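Local structure of packaging protein UL32 (Human herpesvirus 8 type M, 6XF9) at residues D[290-302]-D[354-366]. The protein is thought to promote localisation of newly made capsids to nuclear replication compartments, thereby controlling cleavage and packaging of viral DNA, and binds zinc. Residues are numbered along the deposited sequence; the frame is centred on the assembly and turned at random.
With ZN (zinc ion), chain P.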
loop_
_atom_site.group_PDB
_atom_site.type_symbol
_atom_site.label_atom_id
_atom_site.label_comp_id
_atom_site.label_asym_id
_atom_site.label_seq_id
_atom_site.Cartn_x
_atom_site.Cartn_y
_atom_site.Cartn_z
ATOM N N ASN D 290 -20.375 29.530 3.138
ATOM C CA ASN D 290 -21.739 29.061 3.198
ATOM C C ASN D 290 -22.629 29.712 4.210
ATOM O O ASN D 290 -23.313 29.077 4.862
ATOM C CB ASN D 290 -21.778 27.580 3.366
ATOM C CG ASN D 290 -21.941 26.856 2.093
ATOM O OD1 ASN D 290 -23.025 26.524 1.709
ATOM N ND2 ASN D 290 -20.868 26.652 1.398
ATOM N N GLY D 291 -22.613 30.985 4.382
ATOM C CA GLY D 291 -23.505 31.551 5.371
ATOM C C GLY D 291 -23.081 31.339 6.805
ATOM O O GLY D 291 -23.870 31.593 7.718
ATOM N N THR D 292 -21.882 30.828 7.031
ATOM C CA THR D 292 -21.314 30.715 8.359
ATOM C C THR D 292 -19.998 31.471 8.389
ATOM O O THR D 292 -19.492 31.911 7.355
ATOM C CB THR D 292 -21.061 29.264 8.743
ATOM O OG1 THR D 292 -19.953 28.772 7.984
ATOM C CG2 THR D 292 -22.271 28.437 8.432
ATOM N N ALA D 293 -19.443 31.611 9.591
ATOM C CA ALA D 293 -18.167 32.282 9.793
ATOM C C ALA D 293 -17.366 31.486 10.811
ATOM O O ALA D 293 -17.928 30.726 11.601
ATOM C CB ALA D 293 -18.366 33.722 10.267
ATOM N N SER D 294 -16.040 31.662 10.796
ATOM C CA SER D 294 -15.220 30.897 11.731
ATOM C C SER D 294 -15.446 31.295 13.175
ATOM O O SER D 294 -15.023 30.549 14.064
ATOM C CB SER D 294 -13.738 31.034 11.420
ATOM O OG SER D 294 -13.365 32.385 11.382
ATOM N N VAL D 295 -16.084 32.435 13.434
ATOM C CA VAL D 295 -16.512 32.803 14.779
ATOM C C VAL D 295 -17.998 32.496 14.890
ATOM O O VAL D 295 -18.824 33.154 14.260
ATOM C CB VAL D 295 -16.225 34.278 15.094
ATOM C CG1 VAL D 295 -16.781 34.638 16.461
ATOM C CG2 VAL D 295 -14.750 34.545 15.073
ATOM N N CYS D 296 -18.362 31.511 15.693
ATOM C CA CYS D 296 -19.760 31.139 15.823
ATOM C C CYS D 296 -20.451 32.028 16.839
ATOM O O CYS D 296 -19.979 32.170 17.974
ATOM C CB CYS D 296 -19.871 29.688 16.236
ATOM S SG CYS D 296 -21.552 29.215 16.629
ATOM N N LEU D 297 -21.560 32.653 16.431
ATOM C CA LEU D 297 -22.216 33.594 17.338
ATOM C C LEU D 297 -22.995 32.881 18.419
ATOM O O LEU D 297 -23.076 33.383 19.541
ATOM C CB LEU D 297 -23.172 34.507 16.584
ATOM C CG LEU D 297 -22.576 35.797 16.062
ATOM C CD1 LEU D 297 -23.571 36.414 15.088
ATOM C CD2 LEU D 297 -22.321 36.706 17.236
ATOM N N LEU D 298 -23.555 31.708 18.111
ATOM C CA LEU D 298 -24.309 30.968 19.107
ATOM C C LEU D 298 -23.412 30.404 20.197
ATOM O O LEU D 298 -23.882 30.143 21.310
ATOM C CB LEU D 298 -25.114 29.857 18.436
ATOM C CG LEU D 298 -25.983 30.343 17.276
ATOM C CD1 LEU D 298 -26.660 29.195 16.578
ATOM C CD2 LEU D 298 -27.017 31.280 17.833
ATOM N N CYS D 299 -22.140 30.152 19.898
ATOM C CA CYS D 299 -21.218 29.771 20.962
ATOM C C CYS D 299 -20.894 30.952 21.859
ATOM O O CYS D 299 -20.654 30.766 23.055
ATOM C CB CYS D 299 -19.926 29.182 20.385
ATOM S SG CYS D 299 -20.057 27.462 19.781
ATOM N N GLU D 300 -20.823 32.165 21.302
ATOM C CA GLU D 300 -20.699 33.342 22.154
ATOM C C GLU D 300 -21.890 33.420 23.097
ATOM O O GLU D 300 -21.727 33.619 24.304
ATOM C CB GLU D 300 -20.617 34.610 21.301
ATOM C CG GLU D 300 -19.532 34.578 20.241
ATOM C CD GLU D 300 -18.152 34.369 20.800
ATOM O OE1 GLU D 300 -17.875 34.922 21.872
ATOM O OE2 GLU D 300 -17.352 33.614 20.193
ATOM N N CYS D 301 -23.094 33.180 22.575
ATOM C CA CYS D 301 -24.286 33.244 23.407
ATOM C C CYS D 301 -24.235 32.233 24.531
ATOM O O CYS D 301 -24.762 32.486 25.618
ATOM C CB CYS D 301 -25.533 33.023 22.560
ATOM S SG CYS D 301 -25.805 34.403 21.446
ATOM N N LEU D 302 -23.673 31.054 24.273
ATOM C CA LEU D 302 -23.575 30.052 25.328
ATOM C C LEU D 302 -22.829 30.596 26.535
ATOM O O LEU D 302 -23.179 30.283 27.675
ATOM C CB LEU D 302 -22.899 28.785 24.807
ATOM C CG LEU D 302 -23.719 27.968 23.803
ATOM C CD1 LEU D 302 -22.981 26.701 23.480
ATOM C CD2 LEU D 302 -25.083 27.619 24.360
ATOM N N LEU D 354 -31.266 37.771 18.178
ATOM C CA LEU D 354 -29.973 37.372 17.626
ATOM C C LEU D 354 -30.063 35.976 17.017
ATOM O O LEU D 354 -29.630 35.756 15.879
ATOM C CB LEU D 354 -28.892 37.435 18.705
ATOM C CG LEU D 354 -27.424 37.375 18.289
ATOM C CD1 LEU D 354 -26.578 37.874 19.447
ATOM C CD2 LEU D 354 -26.976 35.959 17.884
ATOM N N ILE D 355 -30.582 35.012 17.790
ATOM C CA ILE D 355 -30.719 33.636 17.316
ATOM C C ILE D 355 -31.541 33.593 16.034
ATOM O O ILE D 355 -31.182 32.914 15.067
ATOM C CB ILE D 355 -31.320 32.752 18.425
ATOM C CG1 ILE D 355 -30.328 32.606 19.593
ATOM C CG2 ILE D 355 -31.737 31.388 17.885
ATOM C CD1 ILE D 355 -30.885 31.819 20.784
ATOM N N ARG D 356 -32.659 34.318 16.007
ATOM C CA ARG D 356 -33.533 34.327 14.833
ATOM C C ARG D 356 -32.928 35.057 13.650
ATOM O O ARG D 356 -33.396 34.875 12.523
ATOM C CB ARG D 356 -34.875 34.938 15.198
ATOM C CG ARG D 356 -35.580 34.109 16.246
ATOM C CD ARG D 356 -36.958 34.636 16.510
ATOM N NE ARG D 356 -37.746 34.659 15.284
ATOM C CZ ARG D 356 -38.881 35.333 15.146
ATOM N NH1 ARG D 356 -39.364 36.020 16.178
ATOM N NH2 ARG D 356 -39.543 35.299 13.993
ATOM N N GLY D 357 -31.951 35.932 13.887
ATOM C CA GLY D 357 -31.254 36.591 12.797
ATOM C C GLY D 357 -30.138 35.772 12.184
ATOM O O GLY D 357 -29.713 36.068 11.063
ATOM N N CYS D 358 -29.626 34.777 12.912
ATOM C CA CYS D 358 -28.611 33.895 12.364
ATOM C C CYS D 358 -29.141 33.181 11.132
ATOM O O CYS D 358 -30.335 32.888 11.024
ATOM C CB CYS D 358 -28.159 32.871 13.405
ATOM S SG CYS D 358 -27.154 33.549 14.764
ATOM N N THR D 359 -28.235 32.889 10.204
ATOM C CA THR D 359 -28.608 32.138 9.022
ATOM C C THR D 359 -28.904 30.686 9.399
ATOM O O THR D 359 -28.387 30.184 10.401
ATOM C CB THR D 359 -27.482 32.207 7.993
ATOM O OG1 THR D 359 -26.426 31.309 8.363
ATOM C CG2 THR D 359 -26.934 33.590 7.953
ATOM N N PRO D 360 -29.727 29.985 8.607
ATOM C CA PRO D 360 -29.978 28.561 8.906
ATOM C C PRO D 360 -28.719 27.725 8.863
ATOM O O PRO D 360 -28.677 26.663 9.486
ATOM C CB PRO D 360 -30.989 28.131 7.831
ATOM C CG PRO D 360 -31.555 29.420 7.272
ATOM C CD PRO D 360 -30.441 30.426 7.396
ATOM N N GLN D 361 -27.700 28.140 8.110
ATOM C CA GLN D 361 -26.431 27.428 8.169
ATOM C C GLN D 361 -25.732 27.630 9.511
ATOM O O GLN D 361 -25.184 26.676 10.060
ATOM C CB GLN D 361 -25.514 27.878 7.044
ATOM C CG GLN D 361 -25.889 27.423 5.646
ATOM C CD GLN D 361 -26.928 28.289 5.011
ATOM O OE1 GLN D 361 -27.219 29.380 5.494
ATOM N NE2 GLN D 361 -27.456 27.841 3.881
ATOM N N GLU D 362 -25.720 28.854 10.062
ATOM C CA GLU D 362 -25.070 29.041 11.363
ATOM C C GLU D 362 -25.722 28.171 12.411
ATOM O O GLU D 362 -25.033 27.579 13.247
ATOM C CB GLU D 362 -25.104 30.496 11.825
ATOM C CG GLU D 362 -24.410 31.489 10.897
ATOM C CD GLU D 362 -24.216 32.846 11.544
ATOM O OE1 GLU D 362 -24.985 33.772 11.176
ATOM O OE2 GLU D 362 -23.339 32.969 12.445
ATOM N N ILE D 363 -27.054 28.100 12.396
ATOM C CA ILE D 363 -27.766 27.279 13.366
ATOM C C ILE D 363 -27.589 25.806 13.029
ATOM O O ILE D 363 -27.388 24.973 13.921
ATOM C CB ILE D 363 -29.247 27.698 13.411
ATOM C CG1 ILE D 363 -29.358 29.099 13.999
ATOM C CG2 ILE D 363 -30.077 26.738 14.239
ATOM C CD1 ILE D 363 -30.628 29.786 13.653
ATOM N N HIS D 364 -27.640 25.457 11.738
ATOM C CA HIS D 364 -27.340 24.085 11.328
ATOM C C HIS D 364 -25.953 23.678 11.790
ATOM O O HIS D 364 -25.768 22.609 12.382
ATOM C CB HIS D 364 -27.431 23.947 9.808
ATOM C CG HIS D 364 -27.140 22.564 9.307
ATOM N ND1 HIS D 364 -26.495 22.322 8.111
ATOM C CD2 HIS D 364 -27.424 21.347 9.832
ATOM C CE1 HIS D 364 -26.380 21.017 7.930
ATOM N NE2 HIS D 364 -26.936 20.403 8.959
ATOM N N LYS D 365 -24.955 24.516 11.497
ATOM C CA LYS D 365 -23.580 24.230 11.888
ATOM C C LYS D 365 -23.464 24.055 13.383
ATOM O O LYS D 365 -22.777 23.145 13.856
ATOM C CB LYS D 365 -22.670 25.352 11.426
ATOM C CG LYS D 365 -21.330 25.332 12.055
ATOM C CD LYS D 365 -20.572 26.584 11.685
ATOM C CE LYS D 365 -19.409 26.751 12.604
ATOM N NZ LYS D 365 -18.548 27.825 12.105
ATOM N N HIS D 366 -24.122 24.915 14.148
ATOM C CA HIS D 366 -23.900 24.906 15.589
ATOM C C HIS D 366 -24.595 23.748 16.270
ATOM O O HIS D 366 -24.007 23.103 17.137
ATOM C CB HIS D 366 -24.377 26.233 16.208
ATOM C CG HIS D 366 -24.360 26.238 17.706
ATOM N ND1 HIS D 366 -23.216 26.490 18.439
ATOM C CD2 HIS D 366 -25.340 25.991 18.604
ATOM C CE1 HIS D 366 -23.502 26.403 19.726
ATOM N NE2 HIS D 366 -24.780 26.090 19.852
HETATM ZN ZN ZN P . -21.250 27.231 17.797
#
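H366 meets C296 and C299 at a shared zinc ion, which its ND1 binds at 2.2 Å while each SG lies 2.3 Å from the metal; C373, farther along the chain, completes the site of three cysteines and one histidine. The two cysteines form a CxxC pair at the start of helix 297-304, where C296, as N-cap residue, also accepts the N-H of C299 on its sulfur, so one sulfur serves metal and helix end alike. With CG anti to the backbone N (chi1 172°), the imidazole reaches across to the metal. Its rotation is further restricted by L298, whose CB lies 3.7 Å from the ring centroid over one face, and by L302 CD1 at the ring edge.

Packing is tight around L298. CD1 lies 3.7 Å from I363 CG1, while CD2 turns to C358 SG and I355 CG1, so the leucine fits as a knob among I355, E362, I363 and H366. A forked aliphatic residue suits this hole because it touches both helices of segment 354-366.

Buried T292 sets its CG2 methyl 3.6 Å from Q361 CB. The extended K365 chain passes T292, and its NZ makes a weak hydrogen bond to A293 O and a salt bridge with the C-terminal carboxylate of A467. The solvent side is looser: N290 and G291 are exposed, Q361 and T359 partly so. T359 OG1 donates to G291 O at 2.7 Å and accepts from E362 N, capping helix 360-369. A side chain on G291 would press on N290 O, so the turn calls for glycine.

The axes of 297-302 and 360-366 make an angle of 59°, with helix 308-321 against L302 and I355, helix 329-338 behind I363, and the hairpin of strands 288-289 and 292-293 alongside the start of helix 360-369.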